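Local atomic coordinates of pectinesterase (Aspergillus niger, PDB entry 5C1E), a protein that hydrolyses the methyl esters of pectin, releasing methanol and de-esterified galacturonan, and is probably involved in softening plant tissue. Residues S5-C10 with C37-S42; N56-G61 with S102-N107; S67-N72 with G132-G137; V97-S102 with N124-G129. One frame throughout, in Å; residues are numbered along the deposited sequence.

Interaction 1 of 4, residues S5-C10 with C37-S42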
loop_
_atom_site.group_PDB
_atom_site.type_symbol
_atom_site.label_atom_id
_atom_site.label_comp_id
_atom_site.label_asym_id
_atom_site.label_seq_id
_atom_site.Cartn_x
_atom_site.Cartn_y
_atom_site.Cartn_z
ATOM N N SER A 5 6.137 -18.173 -16.244
ATOM C CA SER A 5 4.999 -19.001 -16.605
ATOM C C SER A 5 4.220 -19.287 -15.338
ATOM O O SER A 5 4.675 -18.963 -14.226
ATOM C CB SER A 5 5.443 -20.292 -17.275
ATOM O OG SER A 5 6.153 -21.092 -16.360
ATOM N N ALA A 6 3.038 -19.870 -15.496
ATOM C CA ALA A 6 2.137 -20.034 -14.356
ATOM C C ALA A 6 2.711 -20.976 -13.314
ATOM O O ALA A 6 3.123 -22.077 -13.638
ATOM C CB ALA A 6 0.782 -20.536 -14.819
ATOM N N PRO A 7 2.762 -20.540 -12.049
ATOM C CA PRO A 7 3.081 -21.527 -11.038
ATOM C C PRO A 7 2.052 -22.666 -10.986
ATOM O O PRO A 7 0.967 -22.591 -11.589
ATOM C CB PRO A 7 3.081 -20.718 -9.743
ATOM C CG PRO A 7 3.388 -19.322 -10.163
ATOM C CD PRO A 7 2.723 -19.176 -11.505
ATOM N N SER A 8 2.421 -23.708 -10.254
ATOM C CA SER A 8 1.635 -24.924 -10.164
ATOM C C SER A 8 0.177 -24.621 -9.842
ATOM O O SER A 8 -0.119 -23.969 -8.859
ATOM C CB SER A 8 2.197 -25.846 -9.072
ATOM O OG SER A 8 1.552 -27.106 -9.143
ATOM N N GLY A 9 -0.718 -25.089 -10.697
ATOM C CA GLY A 9 -2.149 -25.005 -10.452
ATOM C C GLY A 9 -2.815 -23.688 -10.781
ATOM O O GLY A 9 -4.034 -23.596 -10.675
ATOM N N CYS A 10 -2.056 -22.667 -11.189
ATOM C CA CYS A 10 -2.657 -21.345 -11.372
ATOM C C CYS A 10 -3.401 -21.233 -12.690
ATOM O O CYS A 10 -3.010 -21.839 -13.673
ATOM C CB CYS A 10 -1.622 -20.211 -11.274
ATOM S SG CYS A 10 -0.746 -20.141 -9.697
ATOM N N CYS A 37 -5.012 -19.706 -7.372
ATOM C CA CYS A 37 -4.070 -18.715 -7.828
ATOM C C CYS A 37 -4.239 -18.429 -9.302
ATOM O O CYS A 37 -4.757 -19.250 -10.074
ATOM C CB CYS A 37 -2.631 -19.109 -7.492
ATOM S SG CYS A 37 -2.079 -20.680 -8.158
ATOM N N ILE A 38 -3.830 -17.218 -9.655
ATOM C CA ILE A 38 -3.927 -16.707 -11.004
ATOM C C ILE A 38 -2.552 -16.119 -11.340
ATOM O O ILE A 38 -1.953 -15.392 -10.522
ATOM C CB ILE A 38 -5.022 -15.620 -11.141
ATOM C CG1 ILE A 38 -6.406 -16.198 -10.829
ATOM C CG2 ILE A 38 -5.030 -15.035 -12.549
ATOM C CD1 ILE A 38 -7.523 -15.169 -10.723
ATOM N N TYR A 39 -2.059 -16.484 -12.521
ATOM C CA TYR A 39 -0.846 -15.920 -13.100
ATOM C C TYR A 39 -1.234 -14.989 -14.232
ATOM O O TYR A 39 -1.945 -15.396 -15.160
ATOM C CB TYR A 39 0.062 -17.027 -13.634
ATOM C CG TYR A 39 1.210 -16.556 -14.517
ATOM C CD1 TYR A 39 2.357 -15.975 -13.974
ATOM C CD2 TYR A 39 1.171 -16.731 -15.896
ATOM C CE1 TYR A 39 3.406 -15.546 -14.788
ATOM C CE2 TYR A 39 2.225 -16.316 -16.708
ATOM C CZ TYR A 39 3.343 -15.733 -16.149
ATOM O OH TYR A 39 4.392 -15.306 -16.968
ATOM N N VAL A 40 -0.743 -13.754 -14.160
ATOM C CA VAL A 40 -1.011 -12.748 -15.176
ATOM C C VAL A 40 0.260 -12.476 -15.964
ATOM O O VAL A 40 1.304 -12.103 -15.394
ATOM C CB VAL A 40 -1.551 -11.442 -14.559
ATOM C CG1 VAL A 40 -2.045 -10.474 -15.638
ATOM C CG2 VAL A 40 -2.684 -11.749 -13.594
ATOM N N ALA A 41 0.175 -12.701 -17.273
ATOM C CA ALA A 41 1.264 -12.407 -18.161
ATOM C C ALA A 41 1.292 -10.923 -18.472
ATOM O O ALA A 41 0.334 -10.180 -18.225
ATOM C CB ALA A 41 1.151 -13.213 -19.437
ATOM N N SER A 42 2.418 -10.514 -19.039
ATOM C CA SER A 42 2.699 -9.133 -19.374
ATOM C C SER A 42 1.522 -8.474 -20.087
ATOM O O SER A 42 0.843 -9.080 -20.926
ATOM C CB SER A 42 3.964 -9.043 -20.251
ATOM O OG SER A 42 3.879 -9.895 -21.386
HETATM O O HOH W 1 -5.780 -22.153 -8.731
#

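Interaction 2 of 4, residues N56-G61 with S102-N107. With NAG (2-acetamido-2-deoxy-beta-D-glucopyranose), chain B.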
loop_
_atom_site.group_PDB
_atom_site.type_symbol
_atom_site.label_atom_id
_atom_site.label_comp_id
_atom_site.label_asym_id
_atom_site.label_seq_id
_atom_site.Cartn_x
_atom_site.Cartn_y
_atom_site.Cartn_z
ATOM N N ASN A 56 -8.546 -18.653 -0.212
ATOM C CA ASN A 56 -7.290 -17.915 -0.213
ATOM C C ASN A 56 -6.749 -17.811 -1.632
ATOM O O ASN A 56 -6.361 -18.812 -2.232
ATOM C CB ASN A 56 -6.261 -18.576 0.697
ATOM C CG ASN A 56 -6.357 -18.091 2.132
ATOM O OD1 ASN A 56 -7.251 -17.307 2.492
ATOM N ND2 ASN A 56 -5.429 -19.172 2.718
ATOM N N LEU A 57 -6.758 -16.595 -2.164
ATOM C CA LEU A 57 -6.335 -16.320 -3.544
ATOM C C LEU A 57 -4.959 -15.692 -3.533
ATOM O O LEU A 57 -4.675 -14.818 -2.694
ATOM C CB LEU A 57 -7.322 -15.376 -4.230
ATOM C CG LEU A 57 -6.987 -14.895 -5.637
ATOM C CD1 LEU A 57 -7.022 -16.069 -6.601
ATOM C CD2 LEU A 57 -7.957 -13.829 -6.095
ATOM N N THR A 58 -4.112 -16.159 -4.451
ATOM C CA THR A 58 -2.837 -15.505 -4.774
ATOM C C THR A 58 -2.826 -15.072 -6.235
ATOM O O THR A 58 -3.134 -15.874 -7.141
ATOM C CB THR A 58 -1.642 -16.438 -4.490
ATOM O OG1 THR A 58 -1.676 -16.797 -3.118
ATOM C CG2 THR A 58 -0.316 -15.733 -4.788
ATOM N N LEU A 59 -2.494 -13.797 -6.470
ATOM C CA LEU A 59 -2.340 -13.267 -7.814
ATOM C C LEU A 59 -0.857 -12.983 -8.096
ATOM O O LEU A 59 -0.225 -12.222 -7.357
ATOM C CB LEU A 59 -3.159 -11.989 -7.923
ATOM C CG LEU A 59 -3.381 -11.288 -9.257
ATOM C CD1 LEU A 59 -4.052 -12.153 -10.323
ATOM C CD2 LEU A 59 -4.250 -10.075 -8.959
ATOM N N TYR A 60 -0.306 -13.617 -9.134
ATOM C CA TYR A 60 1.101 -13.487 -9.480
ATOM C C TYR A 60 1.255 -12.775 -10.789
ATOM O O TYR A 60 0.609 -13.145 -11.763
ATOM C CB TYR A 60 1.729 -14.851 -9.713
ATOM C CG TYR A 60 1.783 -15.784 -8.551
ATOM C CD1 TYR A 60 2.699 -15.595 -7.532
ATOM C CD2 TYR A 60 0.962 -16.899 -8.498
ATOM C CE1 TYR A 60 2.792 -16.493 -6.474
ATOM C CE2 TYR A 60 1.048 -17.791 -7.446
ATOM C CZ TYR A 60 1.972 -17.585 -6.440
ATOM O OH TYR A 60 2.037 -18.468 -5.391
ATOM N N GLY A 61 2.171 -11.819 -10.841
ATOM C CA GLY A 61 2.541 -11.168 -12.085
ATOM C C GLY A 61 3.833 -11.709 -12.657
ATOM O O GLY A 61 4.740 -12.113 -11.932
ATOM N N SER A 102 -3.042 -12.546 -1.471
ATOM C CA SER A 102 -1.643 -12.167 -1.692
ATOM C C SER A 102 -1.465 -11.748 -3.132
ATOM O O SER A 102 -2.040 -12.370 -4.031
ATOM C CB SER A 102 -0.710 -13.326 -1.375
ATOM O OG SER A 102 -0.914 -13.772 -0.065
ATOM N N MET A 103 -0.670 -10.706 -3.365
ATOM C CA MET A 103 -0.394 -10.262 -4.722
ATOM C C MET A 103 1.116 -10.059 -4.875
ATOM O O MET A 103 1.767 -9.504 -3.983
ATOM C CB MET A 103 -1.182 -8.991 -5.048
ATOM C CG MET A 103 -1.077 -8.569 -6.507
ATOM S SD MET A 103 -2.290 -7.311 -6.943
ATOM C CE MET A 103 -1.554 -5.831 -6.281
ATOM N N TYR A 104 1.659 -10.564 -5.979
ATOM C CA TYR A 104 3.090 -10.531 -6.255
ATOM C C TYR A 104 3.354 -9.895 -7.592
ATOM O O TYR A 104 2.829 -10.349 -8.620
ATOM C CB TYR A 104 3.694 -11.948 -6.309
ATOM C CG TYR A 104 3.714 -12.703 -5.013
ATOM C CD1 TYR A 104 2.577 -13.366 -4.565
ATOM C CD2 TYR A 104 4.873 -12.766 -4.216
ATOM C CE1 TYR A 104 2.582 -14.054 -3.381
ATOM C CE2 TYR A 104 4.885 -13.492 -3.034
ATOM C CZ TYR A 104 3.730 -14.133 -2.636
ATOM O OH TYR A 104 3.663 -14.833 -1.474
ATOM N N ASN A 105 4.200 -8.871 -7.584
ATOM C CA ASN A 105 4.749 -8.301 -8.826
ATOM C C ASN A 105 3.710 -7.800 -9.832
ATOM O O ASN A 105 3.768 -8.121 -11.025
ATOM C CB ASN A 105 5.689 -9.323 -9.470
ATOM C CG ASN A 105 6.707 -9.841 -8.497
ATOM O OD1 ASN A 105 6.708 -11.022 -8.135
ATOM N ND2 ASN A 105 7.580 -8.957 -8.043
ATOM N N ILE A 106 2.763 -7.010 -9.319
ATOM C CA ILE A 106 1.722 -6.378 -10.137
ATOM C C ILE A 106 1.727 -4.881 -9.851
ATOM O O ILE A 106 1.890 -4.471 -8.695
ATOM C CB ILE A 106 0.354 -7.028 -9.863
ATOM C CG1 ILE A 106 0.389 -8.457 -10.439
ATOM C CG2 ILE A 106 -0.770 -6.176 -10.444
ATOM C CD1 ILE A 106 -0.905 -9.106 -10.735
ATOM N N ASN A 107 1.599 -4.077 -10.904
ATOM C CA ASN A 107 1.402 -2.638 -10.760
ATOM C C ASN A 107 -0.095 -2.326 -10.816
ATOM O O ASN A 107 -0.791 -2.846 -11.683
ATOM C CB ASN A 107 2.072 -1.853 -11.888
ATOM C CG ASN A 107 3.554 -2.119 -11.993
ATOM O OD1 ASN A 107 4.198 -2.599 -11.061
ATOM N ND2 ASN A 107 4.098 -1.828 -13.144
HETATM C C1 NAG B . -6.113 -19.557 4.682
HETATM C C2 NAG B . -5.637 -20.978 4.925
HETATM C C3 NAG B . -5.195 -21.025 6.385
HETATM C C4 NAG B . -4.145 -19.928 6.657
HETATM C C5 NAG B . -4.512 -18.562 6.044
HETATM C C6 NAG B . -3.344 -17.587 6.018
HETATM C C7 NAG B . -6.580 -22.783 3.511
HETATM C C8 NAG B . -7.736 -23.709 3.242
HETATM N N2 NAG B . -6.675 -21.938 4.550
HETATM O O3 NAG B . -4.693 -22.314 6.692
HETATM O O4 NAG B . -3.941 -19.768 8.053
HETATM O O5 NAG B . -4.977 -18.710 4.721
HETATM O O6 NAG B . -3.797 -16.324 5.569
HETATM O O7 NAG B . -5.604 -22.846 2.769
HETATM O O HOH W 2 -2.817 -15.884 -0.439
HETATM O O HOH W 3 3.050 -17.842 -2.570
#

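Interaction 3 of 4, residues S67-N72 with G132-G137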
loop_
_atom_site.group_PDB
_atom_site.type_symbol
_atom_site.label_atom_id
_atom_site.label_comp_id
_atom_site.label_asym_id
_atom_site.label_seq_id
_atom_site.Cartn_x
_atom_site.Cartn_y
_atom_site.Cartn_z
ATOM N N SER A 67 11.902 -10.478 -6.629
ATOM C CA SER A 67 12.382 -9.841 -5.400
ATOM C C SER A 67 12.213 -8.311 -5.388
ATOM O O SER A 67 12.394 -7.658 -4.342
ATOM C CB SER A 67 13.859 -10.210 -5.168
ATOM O OG SER A 67 14.708 -9.447 -6.018
ATOM N N THR A 68 11.844 -7.738 -6.535
ATOM C CA THR A 68 11.676 -6.305 -6.679
ATOM C C THR A 68 10.366 -5.994 -7.406
ATOM O O THR A 68 9.768 -6.877 -8.017
ATOM C CB THR A 68 12.880 -5.721 -7.457
ATOM O OG1 THR A 68 12.752 -4.304 -7.581
ATOM C CG2 THR A 68 13.002 -6.329 -8.869
ATOM N N TYR A 69 9.924 -4.741 -7.316
ATOM C CA TYR A 69 8.841 -4.214 -8.163
ATOM C C TYR A 69 9.374 -3.663 -9.518
ATOM O O TYR A 69 8.591 -3.430 -10.478
ATOM C CB TYR A 69 8.095 -3.091 -7.437
ATOM C CG TYR A 69 8.951 -1.877 -7.147
ATOM C CD1 TYR A 69 9.120 -0.875 -8.100
ATOM C CD2 TYR A 69 9.541 -1.693 -5.899
ATOM C CE1 TYR A 69 9.895 0.240 -7.834
ATOM C CE2 TYR A 69 10.324 -0.577 -5.626
ATOM C CZ TYR A 69 10.491 0.389 -6.599
ATOM O OH TYR A 69 11.262 1.505 -6.345
ATOM N N LYS A 70 10.678 -3.463 -9.601
ATOM C CA LYS A 70 11.250 -2.669 -10.708
ATOM C C LYS A 70 11.110 -3.280 -12.098
ATOM O O LYS A 70 11.172 -2.557 -13.095
ATOM C CB LYS A 70 12.706 -2.314 -10.414
ATOM C CG LYS A 70 12.778 -1.215 -9.361
ATOM C CD LYS A 70 14.168 -0.925 -8.836
ATOM C CE LYS A 70 14.105 0.247 -7.864
ATOM N NZ LYS A 70 15.423 0.913 -7.715
ATOM N N ASP A 71 10.946 -4.592 -12.169
ATOM C CA ASP A 71 10.813 -5.309 -13.443
ATOM C C ASP A 71 9.390 -5.756 -13.762
ATOM O O ASP A 71 9.183 -6.562 -14.689
ATOM C CB ASP A 71 11.747 -6.530 -13.458
ATOM C CG ASP A 71 13.208 -6.147 -13.289
ATOM O OD1 ASP A 71 13.593 -5.059 -13.746
ATOM O OD2 ASP A 71 13.971 -6.912 -12.682
ATOM N N ASN A 72 8.394 -5.239 -13.034
ATOM C CA ASN A 72 7.020 -5.661 -13.277
ATOM C C ASN A 72 6.629 -5.293 -14.718
ATOM O O ASN A 72 7.008 -4.221 -15.237
ATOM C CB ASN A 72 6.045 -5.007 -12.303
ATOM C CG ASN A 72 6.207 -5.470 -10.872
ATOM O OD1 ASN A 72 6.945 -6.393 -10.576
ATOM N ND2 ASN A 72 5.475 -4.831 -9.976
ATOM N N GLY A 132 6.503 -6.878 -3.900
ATOM C CA GLY A 132 7.035 -6.422 -5.170
ATOM C C GLY A 132 6.019 -5.760 -6.069
ATOM O O GLY A 132 6.167 -5.801 -7.292
ATOM N N CYS A 133 4.998 -5.122 -5.483
ATOM C CA CYS A 133 3.945 -4.467 -6.260
ATOM C C CYS A 133 4.183 -2.954 -6.346
ATOM O O CYS A 133 4.915 -2.368 -5.544
ATOM C CB CYS A 133 2.572 -4.722 -5.617
ATOM S SG CYS A 133 2.040 -6.438 -5.658
ATOM N N GLN A 134 3.555 -2.326 -7.326
ATOM C CA GLN A 134 3.512 -0.869 -7.372
ATOM C C GLN A 134 2.091 -0.367 -7.243
ATOM O O GLN A 134 1.157 -0.947 -7.817
ATOM C CB GLN A 134 4.112 -0.332 -8.670
ATOM C CG GLN A 134 5.518 -0.838 -8.975
ATOM C CD GLN A 134 6.133 -0.145 -10.180
ATOM O OE1 GLN A 134 6.059 1.092 -10.286
ATOM N NE2 GLN A 134 6.777 -0.921 -11.086
ATOM N N PHE A 135 1.945 0.749 -6.533
ATOM C CA PHE A 135 0.673 1.405 -6.391
ATOM C C PHE A 135 0.883 2.875 -6.682
ATOM O O PHE A 135 1.659 3.541 -5.989
ATOM C CB PHE A 135 0.099 1.203 -4.983
ATOM C CG PHE A 135 0.142 -0.209 -4.518
ATOM C CD1 PHE A 135 -0.915 -1.059 -4.789
ATOM C CD2 PHE A 135 1.219 -0.688 -3.803
ATOM C CE1 PHE A 135 -0.888 -2.373 -4.369
ATOM C CE2 PHE A 135 1.243 -1.999 -3.369
ATOM C CZ PHE A 135 0.189 -2.838 -3.662
ATOM N N SER A 136 0.179 3.379 -7.694
ATOM C CA SER A 136 0.401 4.729 -8.201
ATOM C C SER A 136 -0.875 5.557 -8.308
ATOM O O SER A 136 -1.907 5.085 -8.801
ATOM C CB SER A 136 1.084 4.658 -9.567
ATOM O OG SER A 136 2.373 4.082 -9.450
ATOM N N GLY A 137 -0.786 6.789 -7.814
ATOM C CA GLY A 137 -1.859 7.780 -7.927
ATOM C C GLY A 137 -1.328 9.132 -7.516
ATOM O O GLY A 137 -0.126 9.378 -7.639
#

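Interaction 4 of 4, residues V97-S102 with N124-G129. With NAG (2-acetamido-2-deoxy-beta-D-glucopyranose), chain B.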
loop_
_atom_site.group_PDB
_atom_site.type_symbol
_atom_site.label_atom_id
_atom_site.label_comp_id
_atom_site.label_asym_id
_atom_site.label_seq_id
_atom_site.Cartn_x
_atom_site.Cartn_y
_atom_site.Cartn_z
ATOM N N VAL A 97 -11.467 -7.286 -0.893
ATOM C CA VAL A 97 -12.294 -7.618 0.272
ATOM C C VAL A 97 -12.221 -9.113 0.620
ATOM O O VAL A 97 -13.110 -9.667 1.280
ATOM C CB VAL A 97 -13.746 -7.150 0.090
ATOM C CG1 VAL A 97 -13.790 -5.641 -0.011
ATOM C CG2 VAL A 97 -14.400 -7.810 -1.119
ATOM N N SER A 98 -11.124 -9.756 0.241
ATOM C CA SER A 98 -10.978 -11.192 0.440
ATOM C C SER A 98 -9.849 -11.455 1.440
ATOM O O SER A 98 -8.666 -11.188 1.150
ATOM C CB SER A 98 -10.693 -11.852 -0.918
ATOM O OG SER A 98 -10.428 -13.238 -0.805
ATOM N N ASP A 99 -10.193 -12.005 2.609
ATOM C CA ASP A 99 -9.167 -12.379 3.580
ATOM C C ASP A 99 -8.067 -13.252 2.962
ATOM O O ASP A 99 -8.331 -14.126 2.136
ATOM C CB ASP A 99 -9.762 -13.133 4.770
ATOM C CG ASP A 99 -10.545 -12.237 5.719
ATOM O OD1 ASP A 99 -10.441 -10.992 5.689
ATOM O OD2 ASP A 99 -11.275 -12.820 6.537
ATOM N N GLY A 100 -6.833 -13.002 3.374
ATOM C CA GLY A 100 -5.713 -13.867 3.016
ATOM C C GLY A 100 -5.186 -13.679 1.610
ATOM O O GLY A 100 -4.313 -14.427 1.177
ATOM N N PHE A 101 -5.717 -12.694 0.885
ATOM C CA PHE A 101 -5.258 -12.409 -0.472
ATOM C C PHE A 101 -3.760 -12.048 -0.469
ATOM O O PHE A 101 -3.276 -11.337 0.430
ATOM C CB PHE A 101 -6.080 -11.252 -1.055
ATOM C CG PHE A 101 -5.649 -10.809 -2.424
ATOM C CD1 PHE A 101 -5.898 -11.600 -3.540
ATOM C CD2 PHE A 101 -5.029 -9.570 -2.608
ATOM C CE1 PHE A 101 -5.524 -11.175 -4.809
ATOM C CE2 PHE A 101 -4.665 -9.138 -3.866
ATOM C CZ PHE A 101 -4.902 -9.949 -4.973
ATOM N N SER A 102 -3.042 -12.546 -1.471
ATOM C CA SER A 102 -1.643 -12.167 -1.692
ATOM C C SER A 102 -1.465 -11.748 -3.132
ATOM O O SER A 102 -2.040 -12.370 -4.031
ATOM C CB SER A 102 -0.710 -13.326 -1.375
ATOM O OG SER A 102 -0.914 -13.772 -0.065
ATOM N N ASN A 124 -9.229 -4.054 2.181
ATOM C CA ASN A 124 -10.307 -4.067 3.173
ATOM C C ASN A 124 -10.637 -5.494 3.599
ATOM O O ASN A 124 -11.746 -5.988 3.390
ATOM C CB ASN A 124 -11.528 -3.332 2.613
ATOM C CG ASN A 124 -12.640 -3.172 3.625
ATOM O OD1 ASN A 124 -12.408 -3.176 4.828
ATOM N ND2 ASN A 124 -13.863 -3.048 3.136
ATOM N N ALA A 125 -9.649 -6.124 4.215
ATOM C CA ALA A 125 -9.713 -7.513 4.672
ATOM C C ALA A 125 -8.449 -7.824 5.484
ATOM O O ALA A 125 -7.510 -7.027 5.543
ATOM C CB ALA A 125 -9.822 -8.460 3.490
ATOM N N ASP A 126 -8.432 -8.983 6.124
ATOM C CA ASP A 126 -7.304 -9.368 6.969
ATOM C C ASP A 126 -6.295 -10.266 6.255
ATOM O O ASP A 126 -6.622 -10.964 5.293
ATOM C CB ASP A 126 -7.798 -10.127 8.207
ATOM C CG ASP A 126 -8.494 -9.239 9.218
ATOM O OD1 ASP A 126 -7.992 -8.134 9.528
ATOM O OD2 ASP A 126 -9.536 -9.683 9.751
ATOM N N GLN A 127 -5.077 -10.264 6.786
ATOM C CA GLN A 127 -3.963 -11.068 6.281
ATOM C C GLN A 127 -3.705 -10.833 4.796
ATOM O O GLN A 127 -3.578 -11.779 4.013
ATOM C CB GLN A 127 -4.197 -12.551 6.606
ATOM C CG GLN A 127 -4.442 -12.726 8.091
ATOM C CD GLN A 127 -4.299 -14.140 8.609
ATOM O OE1 GLN A 127 -4.191 -15.111 7.855
ATOM N NE2 GLN A 127 -4.301 -14.260 9.932
ATOM N N LEU A 128 -3.670 -9.560 4.414
ATOM C CA LEU A 128 -3.350 -9.156 3.048
ATOM C C LEU A 128 -1.859 -8.975 2.883
ATOM O O LEU A 128 -1.213 -8.246 3.659
ATOM C CB LEU A 128 -4.061 -7.855 2.677
ATOM C CG LEU A 128 -5.582 -7.912 2.827
ATOM C CD1 LEU A 128 -6.193 -6.617 2.292
ATOM C CD2 LEU A 128 -6.181 -9.137 2.131
ATOM N N GLY A 129 -1.301 -9.646 1.884
ATOM C CA GLY A 129 0.148 -9.591 1.624
ATOM C C GLY A 129 0.440 -9.111 0.225
ATOM O O GLY A 129 -0.099 -9.659 -0.742
HETATM C C1 NAG B . -6.113 -19.557 4.682
HETATM C C2 NAG B . -5.637 -20.978 4.925
HETATM C C3 NAG B . -5.195 -21.025 6.385
HETATM C C4 NAG B . -4.145 -19.928 6.657
HETATM C C5 NAG B . -4.512 -18.562 6.044
HETATM C C6 NAG B . -3.344 -17.587 6.018
HETATM C C7 NAG B . -6.580 -22.783 3.511
HETATM C C8 NAG B . -7.736 -23.709 3.242
HETATM N N2 NAG B . -6.675 -21.938 4.550
HETATM O O3 NAG B . -4.693 -22.314 6.692
HETATM O O4 NAG B . -3.941 -19.768 8.053
HETATM O O5 NAG B . -4.977 -18.710 4.721
HETATM O O6 NAG B . -3.797 -16.324 5.569
HETATM O O7 NAG B . -5.604 -22.846 2.769
HETATM O O HOH W 4 -11.417 -11.678 9.056
HETATM O O HOH W 5 -1.590 -12.797 2.468
#

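Interaction 1 of 4, residues S5-C10 with C37-S42
The ring of Y39 lies flat against the backbone of S5 and A6. One face carries the S5 carbonyl carbon, 3.7 Å above the plane over the ring centre, and the A6 nitrogen, offset toward the rim; the opposite face has A41 N, just past the end of its own strand, 4.2 Å above the plane near the rim. P7 comes in obliquely, its CD 4.0 Å from Y39 CB, and the proline and tyrosine side chains cross at about a right angle. A6 adds its methyl, CB to Y39 CB at 3.8 Å. CG anti to the backbone N (chi1 168°) starts the Y39 side chain toward the N-terminal loop. A type II turn from P7 to C10 swings the loop back, G9 taking the positive phi, and delivers C10 to C37. Their SG atoms are bonded at 2.1 Å, with a disulfide torsion of -98°. Beside it, C10 CA lies 3.2 Å from C37 O in a CA-H...O contact, and a water donates to G9 O while accepting from C37 N. With no direct hydrogen bond across, the disulfide is the covalent tie, supplemented by ring packing and that water, between the N-terminal loop and the start of the beta-helix.

Interaction 2 of 4, residues N56-G61 with S102-N107
Y60 and Y104 lie side by side and point the same way from neighbouring parallel strands. Their planes are 29° apart and the centroids 5.3 Å, slid so far that the rings barely overlap; Y60 CD1 and CE1 both come 3.7 Å from Y104 CD1. T58 sends CG2, anti to its backbone N, to the Y104 edge, where it meets CE1 at 3.6 Å, and the same methyl lies over one face of Y60 toward the rim. A water joins the two tyrosine hydroxyls, and Y104 OH also bonds D296. On the other face of the sheet L59 and M103 run alongside each other, CD2 to SD, while I106 crosses L59 at about a right angle and puts CD1 3.6 Å from L59 CG. Four backbone bonds tie the strands: S102 N to L57 O, L59 N to S102 O, Y104 N to L59 O, and G61 N to Y104 O, the shortest at 2.7 Å. A second water, accepting from T58 OG1 and S102 OG and donating to L57 O, bridges the start of the pairing. At N56 the ND2 to NAG C1 spacing, 2.1 Å, is doubtful as modelled, though the sugar is the glycan stub attached there. In-register parallel strands, here with tyrosine beside tyrosine on one face and leucine beside methionine facing the interior, are characteristic of the right-handed parallel beta-helix of pectin methylesterases.

Interaction 3 of 4, residues S67-N72 with G132-G137
The type I turn from Y69 to N72 closes on its own N72 N to Y69 O bond and rests on the bend at G132, with Y69 CA 3.2 Å from G132 O. It belongs to a loop of the parallel beta-helix, between strands 57-61 and 74-78, that reaches across to the corner leading from strand 128-131 into strand 134-136. An ST turn overlaps its start, T68 OG1 accepting from K70 N. G132 has positive phi, and its carbonyl faces the loop. Y69 holds CG between its backbone N and carbonyl carbon (chi1 64°), the crowded position, which places CG 4.0 Å from Q134 CG; the ring crosses the Q134 side chain at about a right angle. Ring and amide planes are 61° apart, and Y69 CD1 touches Q134 CG at 3.7 Å. K70 CG covers one face of the same ring toward the rim, and the hydroxyl goes on to D175. From Q134, NE2 gives a weak, bent bond to Y69 O at 3.2 Å. N72 makes the stronger bond, to G132 O; the same ND2 also donates to N107 OD1 at the start of strand 107-110. Toward G132 the N72 ND2 donor sits 2.9 Å from the carbonyl O, which lies only 5° out of the amide plane.

Interaction 4 of 4, residues V97-S102 with N124-G129
A corner of the parallel beta-helix is built here, where the turn S98-F101 stacks on the bend A125-L128 of the next coil and the two segments meet as a parallel bridge at S102 and G129. D99 reaches over to its neighbour: OD1 accepts from D126 N at 2.9 Å, a straight bond (170°) that arrives from above the carboxylate plane, 37° out of it. In return G100 N donates to D126 O at 2.8 Å. Further on, G129 N bonds F101 O at 3.0 Å, which starts the regular strand pairing. Methyl groups lie against the polar turn. A125 CB lies 3.4 Å from D99 OD1 and close to the S98 carbonyl carbon, while L128 brings CD2 to S98 O (3.4 Å) and to F101 CB. F101 itself turns CG anti to its backbone N (chi1 177°) and packs on L57 and L59 of the preceding coil. Q127 has its side chain beside the attached sugar and W294. The two carboxylates of D99 and D126 stand near each other, OD1 to OD2 4.4 Å, and one water donates to D99 OD2 and D126 OD2. That water, with the D126 amide and the bond from T148 N to D126 OD1, would be expected to ease the repulsion between like charges.

Overall arrangement
Interactions 1, 2 and 4 all reach the same ten-strand parallel sheet, whereas interaction 3 joins a loop to the corner and first residue of strand 134-136 in a second sheet. Interaction 2 is the buried one; the others are partly buried. Interactions 1 and 2 touch through neighbouring strands, Y60 N probably bonding I38 O. Interactions 2 and 4 share S102, and M103 N probably bonds G129 O, continuing the pairing onto strand 128-131. Interaction 3 meets interaction 2 through Q134 N and I106 O. The chemistry follows place: a disulfide and a ring against backbone at the N-terminal end, regular backbone bonds with paired side chains along the strands, side-chain amides and carboxylates at the loops and corners.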